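Local coordinates for protein Pcdhgc3 (Mus musculus, PDB 4ZI8) that probably mediates calcium-dependent cell adhesion and may help establish and maintain specific neuronal connections in the brain, at residues Y239-E245 and V328-D334; G250-V256 and T291-I296; V281-F285 and L307-Y311. All coordinates share one frame; numbering follows the deposited sequence. Where two conformers were deposited one is given.

Contact 1 (Y239-E245 and V328-D334); sequences YRARVRE and VLVEVVD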
loop_
_atom_site.group_PDB
_atom_site.type_symbol
_atom_site.label_atom_id
_atom_site.label_comp_id
_atom_site.label_asym_id
_atom_site.label_seq_id
_atom_site.Cartn_x
_atom_site.Cartn_y
_atom_site.Cartn_z
ATOM N N TYR B 239 7.475 -36.628 -18.055
ATOM C CA TYR B 239 7.291 -37.887 -17.322
ATOM C C TYR B 239 6.934 -39.023 -18.297
ATOM O O TYR B 239 6.146 -38.818 -19.218
ATOM C CB TYR B 239 6.197 -37.748 -16.256
ATOM C CG TYR B 239 6.477 -36.727 -15.169
ATOM C CD1 TYR B 239 6.262 -35.374 -15.384
ATOM C CD2 TYR B 239 6.926 -37.127 -13.913
ATOM C CE1 TYR B 239 6.505 -34.444 -14.384
ATOM C CE2 TYR B 239 7.164 -36.219 -12.912
ATOM C CZ TYR B 239 6.955 -34.877 -13.147
ATOM O OH TYR B 239 7.201 -33.974 -12.133
ATOM N N ARG B 240 7.510 -40.206 -18.105
ATOM C CA ARG B 240 7.221 -41.359 -18.962
ATOM C C ARG B 240 6.619 -42.465 -18.132
ATOM O O ARG B 240 7.043 -42.696 -16.999
ATOM C CB ARG B 240 8.475 -41.894 -19.660
ATOM C CG ARG B 240 9.104 -40.943 -20.662
ATOM C CD ARG B 240 10.393 -41.516 -21.265
ATOM N NE ARG B 240 11.237 -40.479 -21.870
ATOM C CZ ARG B 240 11.201 -40.128 -23.157
ATOM N NH1 ARG B 240 10.363 -40.730 -23.993
ATOM N NH2 ARG B 240 12.007 -39.172 -23.612
ATOM N N ALA B 241 5.637 -43.150 -18.695
ATOM C CA ALA B 241 5.048 -44.293 -18.020
ATOM C C ALA B 241 4.676 -45.374 -19.009
ATOM O O ALA B 241 4.250 -45.095 -20.138
ATOM C CB ALA B 241 3.822 -43.877 -17.212
ATOM N N ARG B 242 4.822 -46.621 -18.570
ATOM C CA ARG B 242 4.325 -47.751 -19.332
ATOM C C ARG B 242 3.244 -48.458 -18.528
ATOM O O ARG B 242 3.466 -48.866 -17.375
ATOM C CB ARG B 242 5.453 -48.722 -19.674
ATOM C CG ARG B 242 6.592 -48.079 -20.412
ATOM C CD ARG B 242 7.610 -49.107 -20.798
ATOM N NE ARG B 242 7.142 -49.907 -21.926
ATOM C CZ ARG B 242 7.320 -51.215 -22.040
ATOM N NH1 ARG B 242 7.936 -51.888 -21.077
ATOM N NH2 ARG B 242 6.876 -51.854 -23.113
ATOM N N VAL B 243 2.082 -48.604 -19.144
ATOM C CA VAL B 243 0.921 -49.142 -18.479
ATOM C C VAL B 243 0.381 -50.308 -19.311
ATOM O O VAL B 243 0.218 -50.166 -20.538
ATOM C CB VAL B 243 -0.167 -48.051 -18.294
ATOM C CG1 VAL B 243 -1.309 -48.587 -17.470
ATOM C CG2 VAL B 243 0.412 -46.833 -17.601
ATOM N N ARG B 244 0.130 -51.451 -18.667
ATOM C CA ARG B 244 -0.483 -52.604 -19.341
ATOM C C ARG B 244 -1.867 -52.229 -19.832
ATOM O O ARG B 244 -2.603 -51.515 -19.128
ATOM C CB ARG B 244 -0.601 -53.803 -18.408
ATOM C CG ARG B 244 0.668 -54.180 -17.690
ATOM C CD ARG B 244 0.415 -55.342 -16.730
ATOM N NE ARG B 244 -0.299 -56.421 -17.405
ATOM C CZ ARG B 244 0.287 -57.342 -18.162
ATOM N NH1 ARG B 244 1.599 -57.318 -18.333
ATOM N NH2 ARG B 244 -0.444 -58.283 -18.745
ATOM N N GLU B 245 -2.260 -52.712 -21.013
ATOM C CA GLU B 245 -3.546 -52.255 -21.568
ATOM C C GLU B 245 -4.731 -52.734 -20.725
ATOM O O GLU B 245 -5.812 -52.146 -20.782
ATOM C CB GLU B 245 -3.727 -52.686 -23.047
ATOM C CG GLU B 245 -3.910 -54.131 -23.275
ATOM C CD GLU B 245 -4.322 -54.456 -24.713
ATOM O OE1 GLU B 245 -3.880 -55.520 -25.171
ATOM O OE2 GLU B 245 -5.082 -53.687 -25.374
ATOM N N VAL B 328 3.205 -35.869 -19.750
ATOM C CA VAL B 328 3.325 -37.266 -19.388
ATOM C C VAL B 328 3.105 -38.109 -20.639
ATOM O O VAL B 328 2.079 -37.983 -21.292
ATOM C CB VAL B 328 2.300 -37.670 -18.333
ATOM C CG1 VAL B 328 2.611 -39.069 -17.825
ATOM C CG2 VAL B 328 2.310 -36.651 -17.208
ATOM N N LEU B 329 4.090 -38.925 -20.990
ATOM C CA LEU B 329 3.973 -39.864 -22.099
ATOM C C LEU B 329 3.568 -41.207 -21.535
ATOM O O LEU B 329 4.344 -41.834 -20.828
ATOM C CB LEU B 329 5.287 -39.986 -22.851
ATOM C CG LEU B 329 5.720 -38.724 -23.585
ATOM C CD1 LEU B 329 7.110 -38.886 -24.211
ATOM C CD2 LEU B 329 4.694 -38.427 -24.649
ATOM N N VAL B 330 2.345 -41.634 -21.826
ATOM C CA VAL B 330 1.850 -42.931 -21.349
ATOM C C VAL B 330 1.877 -43.936 -22.499
ATOM O O VAL B 330 1.089 -43.839 -23.447
ATOM C CB VAL B 330 0.419 -42.850 -20.791
ATOM C CG1 VAL B 330 -0.056 -44.232 -20.329
ATOM C CG2 VAL B 330 0.357 -41.860 -19.651
ATOM N N GLU B 331 2.823 -44.859 -22.416
ATOM C CA GLU B 331 2.954 -45.943 -23.386
ATOM C C GLU B 331 2.086 -47.115 -22.954
ATOM O O GLU B 331 2.218 -47.618 -21.845
ATOM C CB GLU B 331 4.408 -46.383 -23.531
ATOM C CG GLU B 331 4.575 -47.552 -24.502
ATOM C CD GLU B 331 5.997 -48.093 -24.555
ATOM O OE1 GLU B 331 6.899 -47.444 -23.972
ATOM O OE2 GLU B 331 6.204 -49.163 -25.182
ATOM N N VAL B 332 1.174 -47.516 -23.823
ATOM C CA VAL B 332 0.310 -48.659 -23.564
ATOM C C VAL B 332 1.008 -49.955 -23.965
ATOM O O VAL B 332 1.473 -50.082 -25.103
ATOM C CB VAL B 332 -1.010 -48.554 -24.339
ATOM C CG1 VAL B 332 -1.905 -49.720 -23.990
ATOM C CG2 VAL B 332 -1.697 -47.215 -24.052
ATOM N N VAL B 333 1.060 -50.912 -23.040
ATOM C CA VAL B 333 1.777 -52.153 -23.240
ATOM C C VAL B 333 0.812 -53.297 -23.579
ATOM O O VAL B 333 -0.179 -53.534 -22.884
ATOM C CB VAL B 333 2.592 -52.513 -22.011
ATOM C CG1 VAL B 333 3.295 -53.826 -22.236
ATOM C CG2 VAL B 333 3.599 -51.405 -21.711
ATOM N N ASP B 334 1.095 -53.986 -24.673
ATOM C CA ASP B 334 0.215 -55.031 -25.152
ATOM C C ASP B 334 0.203 -56.144 -24.122
ATOM O O ASP B 334 1.263 -56.544 -23.620
ATOM C CB ASP B 334 0.688 -55.521 -26.520
ATOM C CG ASP B 334 -0.197 -56.629 -27.114
ATOM O OD1 ASP B 334 -1.327 -56.874 -26.653
ATOM O OD2 ASP B 334 0.258 -57.269 -28.077
ATOM O OXT ASP B 334 -0.868 -56.630 -23.747
#
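Residues 239-244 run parallel to residues 328-333, the two short strand axes 4.5 Å apart at their closest and inclined by 30°. This parallel pairing closes one sheet of the third cadherin repeat, a Greek-key beta sandwich, and strand 238-244 is an outer strand of that sheet. Tyr-239, Ala-241, Val-243 and Glu-245 supply the backbone groups of that edge, bonding to Leu-329, Glu-331 and Val-333; Glu-331 N to Ala-241 O, at 2.7 Å, is representative. The face carrying Ala-241, Val-243, Val-328, Val-330 and Val-332 looks into the sandwich. Branched valines suit its extended backbone, and Val-243 CG2 meets Val-330 CG1 at 3.8 Å, while the small Ala-241 lets Val-253 of the facing sheet come close. Tyr-239 packs its CB against Val-328 and carries its hydroxyl away to Leu-257 N. The other face is mixed: Arg-240, Arg-242, Arg-244 and Glu-331 stand among Leu-329 and Val-333. Arg-242 and Glu-331 lie alongside each other; a bend at chi3 (75°) brings Arg-242 NE to Glu-331 OE1 in a 3.2 Å salt bridge. The guanidinium and carboxylate planes are 53° apart, and the second link, Arg-242 NH2 to Glu-331 OE2, is weak at 3.5 Å. Val-333 CG2 lies over one face of the guanidinium, toward its rim, 3.6 Å from Arg-242 NH2, while the acid takes the edge. Past the strands stand Glu-245 and Asp-334, calcium ligands in another structure of this protein, although no calcium is bound to them here. Glu-245 OE2 accepts from Phe-302 N. Glu-245 OE1 lies 3.2 Å from Asp-334 OD1, the carboxylate planes steeply inclined, a closeness of like charges that a bound cation would be expected to relieve.

Contact 2 (G250-V256 and T291-I296); sequences GTRVAQV and TGVLTI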
loop_
_atom_site.group_PDB
_atom_site.type_symbol
_atom_site.label_atom_id
_atom_site.label_comp_id
_atom_site.label_asym_id
_atom_site.label_seq_id
_atom_site.Cartn_x
_atom_site.Cartn_y
_atom_site.Cartn_z
ATOM N N GLY B 250 -8.061 -46.646 -11.504
ATOM C CA GLY B 250 -7.395 -46.446 -10.239
ATOM C C GLY B 250 -5.910 -46.719 -10.329
ATOM O O GLY B 250 -5.135 -46.308 -9.443
ATOM N N THR B 251 -5.500 -47.405 -11.393
ATOM C CA THR B 251 -4.079 -47.709 -11.566
ATOM C C THR B 251 -3.261 -46.421 -11.587
ATOM O O THR B 251 -3.559 -45.517 -12.353
ATOM C CB THR B 251 -3.813 -48.507 -12.854
ATOM O OG1 THR B 251 -4.476 -49.772 -12.764
ATOM C CG2 THR B 251 -2.333 -48.758 -13.008
ATOM N N ARG B 252 -2.249 -46.335 -10.726
ATOM C CA ARG B 252 -1.368 -45.172 -10.684
ATOM C C ARG B 252 -0.511 -45.136 -11.933
ATOM O O ARG B 252 0.151 -46.125 -12.264
ATOM C CB ARG B 252 -0.491 -45.214 -9.434
ATOM C CG ARG B 252 0.716 -44.294 -9.471
ATOM C CD ARG B 252 1.322 -44.200 -8.089
ATOM N NE ARG B 252 2.528 -43.384 -8.068
ATOM C CZ ARG B 252 3.042 -42.858 -6.969
ATOM N NH1 ARG B 252 2.440 -43.051 -5.806
ATOM N NH2 ARG B 252 4.147 -42.140 -7.030
ATOM N N VAL B 253 -0.542 -44.012 -12.645
ATOM C CA VAL B 253 0.241 -43.842 -13.868
ATOM C C VAL B 253 1.521 -43.060 -13.580
ATOM O O VAL B 253 2.615 -43.463 -13.946
ATOM C CB VAL B 253 -0.565 -43.118 -14.946
ATOM C CG1 VAL B 253 0.285 -42.888 -16.187
ATOM C CG2 VAL B 253 -1.768 -43.916 -15.301
ATOM N N ALA B 254 1.377 -41.935 -12.908
ATOM C CA ALA B 254 2.511 -41.074 -12.637
ATOM C C ALA B 254 2.138 -40.133 -11.507
ATOM O O ALA B 254 0.949 -39.938 -11.244
ATOM C CB ALA B 254 2.915 -40.282 -13.893
ATOM N N GLN B 255 3.133 -39.587 -10.819
ATOM C CA GLN B 255 2.883 -38.423 -9.965
ATOM C C GLN B 255 3.769 -37.247 -10.399
ATOM O O GLN B 255 5.001 -37.337 -10.380
ATOM C CB GLN B 255 3.114 -38.751 -8.493
ATOM C CG GLN B 255 2.789 -37.593 -7.556
ATOM C CD GLN B 255 2.896 -37.974 -6.097
ATOM O OE1 GLN B 255 3.644 -38.884 -5.730
ATOM N NE2 GLN B 255 2.132 -37.295 -5.256
ATOM N N VAL B 256 3.150 -36.140 -10.801
ATOM C CA VAL B 256 3.928 -34.984 -11.202
ATOM C C VAL B 256 4.100 -34.046 -10.000
ATOM O O VAL B 256 3.297 -34.063 -9.057
ATOM C CB VAL B 256 3.282 -34.256 -12.375
ATOM C CG1 VAL B 256 3.046 -35.253 -13.544
ATOM C CG2 VAL B 256 1.959 -33.618 -11.942
ATOM N N THR B 291 -2.476 -33.688 -5.223
ATOM C CA THR B 291 -1.297 -34.528 -5.140
ATOM C C THR B 291 -0.565 -34.682 -6.449
ATOM O O THR B 291 0.575 -35.144 -6.450
ATOM C CB THR B 291 -1.629 -35.917 -4.654
ATOM O OG1 THR B 291 -2.424 -36.564 -5.645
ATOM C CG2 THR B 291 -2.379 -35.859 -3.340
ATOM N N GLY B 292 -1.197 -34.320 -7.560
ATOM C CA GLY B 292 -0.567 -34.496 -8.859
ATOM C C GLY B 292 -0.479 -35.950 -9.318
ATOM O O GLY B 292 0.219 -36.289 -10.279
ATOM N N VAL B 293 -1.205 -36.825 -8.642
ATOM C CA VAL B 293 -1.249 -38.220 -9.052
ATOM C C VAL B 293 -2.208 -38.442 -10.228
ATOM O O VAL B 293 -3.397 -38.121 -10.166
ATOM C CB VAL B 293 -1.637 -39.114 -7.861
ATOM C CG1 VAL B 293 -1.852 -40.565 -8.327
ATOM C CG2 VAL B 293 -0.547 -39.048 -6.793
ATOM N N LEU B 294 -1.654 -38.964 -11.321
ATOM C CA LEU B 294 -2.409 -39.313 -12.509
ATOM C C LEU B 294 -2.737 -40.801 -12.476
ATOM O O LEU B 294 -1.835 -41.634 -12.261
ATOM C CB LEU B 294 -1.604 -38.972 -13.756
ATOM C CG LEU B 294 -2.208 -39.264 -15.125
ATOM C CD1 LEU B 294 -3.280 -38.243 -15.478
ATOM C CD2 LEU B 294 -1.089 -39.298 -16.171
ATOM N N THR B 295 -4.017 -41.134 -12.651
ATOM C CA THR B 295 -4.474 -42.522 -12.602
ATOM C C THR B 295 -5.238 -42.894 -13.884
ATOM O O THR B 295 -5.709 -42.020 -14.623
ATOM C CB THR B 295 -5.407 -42.800 -11.396
ATOM O OG1 THR B 295 -6.411 -41.786 -11.317
ATOM C CG2 THR B 295 -4.655 -42.828 -10.077
ATOM N N ILE B 296 -5.386 -44.190 -14.128
ATOM C CA ILE B 296 -6.267 -44.665 -15.187
ATOM C C ILE B 296 -7.690 -44.471 -14.754
ATOM O O ILE B 296 -8.056 -44.784 -13.617
ATOM C CB ILE B 296 -6.017 -46.133 -15.508
ATOM C CG1 ILE B 296 -4.594 -46.283 -16.031
ATOM C CG2 ILE B 296 -7.054 -46.665 -16.530
ATOM C CD1 ILE B 296 -4.371 -45.553 -17.364
HETATM O O HOH W 1 3.201 -34.086 -6.490
#
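Gln-255 has CG anti to its backbone N (chi1 -177°) and an extended chain beyond, which carries its amide across Val-293 to the backbone of Thr-291. Gln-255 NE2 donates to Thr-291 O at 2.9 Å; the acceptor lies in the plane of the amide, and Val-293 CG2 rests 3.6 Å from the same Gln-255 NE2. A glutamine fits here, its methylenes lying against valine and its end bonding to a main-chain carbonyl. A water donates to Thr-291 O as well and ties it to Val-256 O. Gly-292 turns the chain with a positive phi (72°), and a side chain there would run into Val-256 O. Thr-291 OG1 accepts from Val-293 N, an ST turn leading into the strand.

Val-253 sets CG1 anti to its own N (chi1 177°), dividing its branches between two neighbours: Val-253 CG1 meets Leu-294 CD2 at 3.8 Å, and Val-253 CG2 meets Ile-296 CD1 at 3.7 Å, the latter two side chains crossing nearly at right angles. Leu-294 O is gripped twice: Val-253 N donates to Leu-294 O at 2.7 Å. Ala-254 N donates to Leu-294 O at 3.3 Å. The insertion of one residue on this side leaves Val-253 and Ala-254 both opposite Leu-294 and both facing inward, Val-253 on Val-330 and Ala-254 on Val-328. On one side Leu-294 N donates to Ala-254 O; on the other, Ile-296 N donates to Thr-251 O, and Gly-250 N in the preceding loop reaches Ile-296 O at 2.8 Å. Two successive residues opposite one make a classic beta bulge, here within an antiparallel pair of the second sheet of the cadherin sandwich.

Contact 3 (V281-F285 and L307-Y311); sequences VRELF and LHEIY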
loop_
_atom_site.group_PDB
_atom_site.type_symbol
_atom_site.label_atom_id
_atom_site.label_comp_id
_atom_site.label_asym_id
_atom_site.label_seq_id
_atom_site.Cartn_x
_atom_site.Cartn_y
_atom_site.Cartn_z
ATOM N N VAL B 281 -9.154 -36.864 -22.772
ATOM C CA VAL B 281 -8.118 -37.087 -21.768
ATOM C C VAL B 281 -8.777 -37.231 -20.383
ATOM O O VAL B 281 -8.349 -38.061 -19.575
ATOM C CB VAL B 281 -7.039 -35.963 -21.761
ATOM C CG1 VAL B 281 -7.675 -34.591 -21.596
ATOM C CG2 VAL B 281 -6.036 -36.201 -20.659
ATOM N N ARG B 282 -9.839 -36.470 -20.143
ATOM C CA ARG B 282 -10.547 -36.469 -18.866
ATOM C C ARG B 282 -11.394 -37.701 -18.665
ATOM O O ARG B 282 -11.796 -38.012 -17.539
ATOM C CB ARG B 282 -11.448 -35.238 -18.754
ATOM C CG ARG B 282 -10.698 -33.988 -18.373
ATOM C CD ARG B 282 -11.592 -32.758 -18.340
ATOM N NE ARG B 282 -10.829 -31.584 -17.915
ATOM C CZ ARG B 282 -10.054 -30.849 -18.714
ATOM N NH1 ARG B 282 -9.924 -31.154 -20.009
ATOM N NH2 ARG B 282 -9.403 -29.802 -18.209
ATOM N N GLU B 283 -11.699 -38.388 -19.762
ATOM C CA GLU B 283 -12.479 -39.595 -19.684
ATOM C C GLU B 283 -11.570 -40.797 -19.507
ATOM O O GLU B 283 -11.957 -41.797 -18.923
ATOM C CB GLU B 283 -13.349 -39.731 -20.934
ATOM C CG GLU B 283 -14.367 -38.599 -21.074
ATOM C CD GLU B 283 -15.484 -38.700 -20.052
ATOM O OE1 GLU B 283 -15.480 -39.684 -19.280
ATOM O OE2 GLU B 283 -16.376 -37.813 -20.017
ATOM N N LEU B 284 -10.349 -40.703 -19.999
ATOM C CA LEU B 284 -9.443 -41.834 -19.949
ATOM C C LEU B 284 -8.549 -41.789 -18.709
ATOM O O LEU B 284 -8.190 -42.833 -18.157
ATOM C CB LEU B 284 -8.598 -41.880 -21.223
ATOM C CG LEU B 284 -7.604 -43.034 -21.314
ATOM C CD1 LEU B 284 -8.310 -44.383 -21.097
ATOM C CD2 LEU B 284 -6.902 -43.020 -22.669
ATOM N N PHE B 285 -8.207 -40.580 -18.269
ATOM C CA PHE B 285 -7.344 -40.406 -17.111
ATOM C C PHE B 285 -8.024 -39.568 -16.032
ATOM O O PHE B 285 -9.004 -38.870 -16.294
ATOM C CB PHE B 285 -6.019 -39.758 -17.524
ATOM C CG PHE B 285 -5.235 -40.580 -18.500
ATOM C CD1 PHE B 285 -4.452 -41.636 -18.057
ATOM C CD2 PHE B 285 -5.302 -40.315 -19.860
ATOM C CE1 PHE B 285 -3.734 -42.411 -18.959
ATOM C CE2 PHE B 285 -4.594 -41.085 -20.777
ATOM C CZ PHE B 285 -3.810 -42.139 -20.327
ATOM N N LEU B 307 0.127 -44.890 -27.560
ATOM C CA LEU B 307 0.816 -43.861 -26.818
ATOM C C LEU B 307 -0.127 -42.690 -26.560
ATOM O O LEU B 307 -0.744 -42.180 -27.492
ATOM C CB LEU B 307 2.055 -43.391 -27.582
ATOM C CG LEU B 307 2.806 -42.211 -26.941
ATOM C CD1 LEU B 307 3.373 -42.540 -25.550
ATOM C CD2 LEU B 307 3.906 -41.681 -27.859
ATOM N N HIS B 308 -0.238 -42.278 -25.301
ATOM C CA HIS B 308 -1.025 -41.099 -24.949
ATOM C C HIS B 308 -0.089 -39.990 -24.478
ATOM O O HIS B 308 0.830 -40.255 -23.698
ATOM C CB HIS B 308 -2.055 -41.440 -23.862
ATOM C CG HIS B 308 -3.030 -42.505 -24.266
ATOM N ND1 HIS B 308 -4.166 -42.239 -25.003
ATOM C CD2 HIS B 308 -3.027 -43.845 -24.048
ATOM C CE1 HIS B 308 -4.813 -43.371 -25.232
ATOM N NE2 HIS B 308 -4.149 -44.355 -24.653
ATOM N N GLU B 309 -0.290 -38.773 -24.987
ATOM C CA GLU B 309 0.448 -37.592 -24.541
ATOM C C GLU B 309 -0.442 -36.729 -23.668
ATOM O O GLU B 309 -1.416 -36.182 -24.149
ATOM C CB GLU B 309 0.926 -36.743 -25.713
ATOM C CG GLU B 309 2.003 -37.337 -26.553
ATOM C CD GLU B 309 2.789 -36.271 -27.317
ATOM O OE1 GLU B 309 3.033 -35.170 -26.743
ATOM O OE2 GLU B 309 3.158 -36.546 -28.486
ATOM N N ILE B 310 -0.109 -36.592 -22.403
ATOM C CA ILE B 310 -0.957 -35.848 -21.496
ATOM C C ILE B 310 -0.230 -34.623 -20.953
ATOM O O ILE B 310 0.843 -34.742 -20.372
ATOM C CB ILE B 310 -1.383 -36.701 -20.321
ATOM C CG1 ILE B 310 -2.065 -37.968 -20.824
ATOM C CG2 ILE B 310 -2.283 -35.905 -19.381
ATOM C CD1 ILE B 310 -1.917 -39.045 -19.828
ATOM N N TYR B 311 -0.811 -33.453 -21.121
ATOM C CA TYR B 311 -0.174 -32.260 -20.594
ATOM C C TYR B 311 -0.847 -31.878 -19.287
ATOM O O TYR B 311 -2.081 -31.896 -19.167
ATOM C CB TYR B 311 -0.230 -31.096 -21.579
ATOM C CG TYR B 311 0.634 -31.266 -22.793
ATOM C CD1 TYR B 311 0.232 -32.081 -23.836
ATOM C CD2 TYR B 311 1.835 -30.594 -22.911
ATOM C CE1 TYR B 311 1.008 -32.233 -24.969
ATOM C CE2 TYR B 311 2.620 -30.736 -24.040
ATOM C CZ TYR B 311 2.200 -31.559 -25.065
ATOM O OH TYR B 311 2.966 -31.719 -26.200
#
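Ile-310 CD1 sits over the centre of the Phe-285 ring, 3.5 Å from the centroid and 12° off the ring normal, a CH-pi contact. Leu-284 CG lies over the opposite face, offset toward its rim, so the flat phenyl suits a place between two aliphatic chains. Leu-284 CD2 reaches on to a face of the His-308 ring, 3.3 Å from His-308 CE1, the two side chains approaching from opposite directions. Phe-285 also turns its edge toward the face of His-308, a T-shaped pair with centroids 5.6 Å apart and planes at 75°. Val-281 CG2 meets Ile-310 CG2 at 4.0 Å. Here helix 281-284 and Phe-285, which starts strand 285-287, face strand 307-316 inside the cadherin sandwich, and aliphatic branches and the two rings pack between them. Replacing Phe-285 by an alanine would probably leave a gap under Ile-310 and take from His-308 its aromatic partner. Phe-285 N hydrogen-bonds to Val-281 O, which holds the Phe-285 backbone at the end of the helix turn, and Phe-273, Leu-294 and Ile-296 pack around Phe-285. Backbone bonds to Val-330 and Val-328 position His-308 and Ile-310. Tyr-311 packs on Leu-91 of the second subunit.

All three contacts belong to the third cadherin repeat, and all are partly buried. Contacts 1 and 2 are backbone-bonded strand pairs, parallel in contact 1, antiparallel with a bulge in contact 2; contact 3 has no hydrogen bond between its segments and joins a helix and the residue after it to a strand through aromatic and aliphatic packing. Contacts 1 and 2 each have an inner apolar face and an outer, mostly polar one with exposed residues, carrying a salt bridge in contact 1 and a glutamine amide in contact 2. Contact 3 has no exposed touching residue and is built round buried Phe-285 and Ile-310. It continues the core where the inner faces of the other two meet, and its strand 307-316 lies beside strand 324-333 of contact 1.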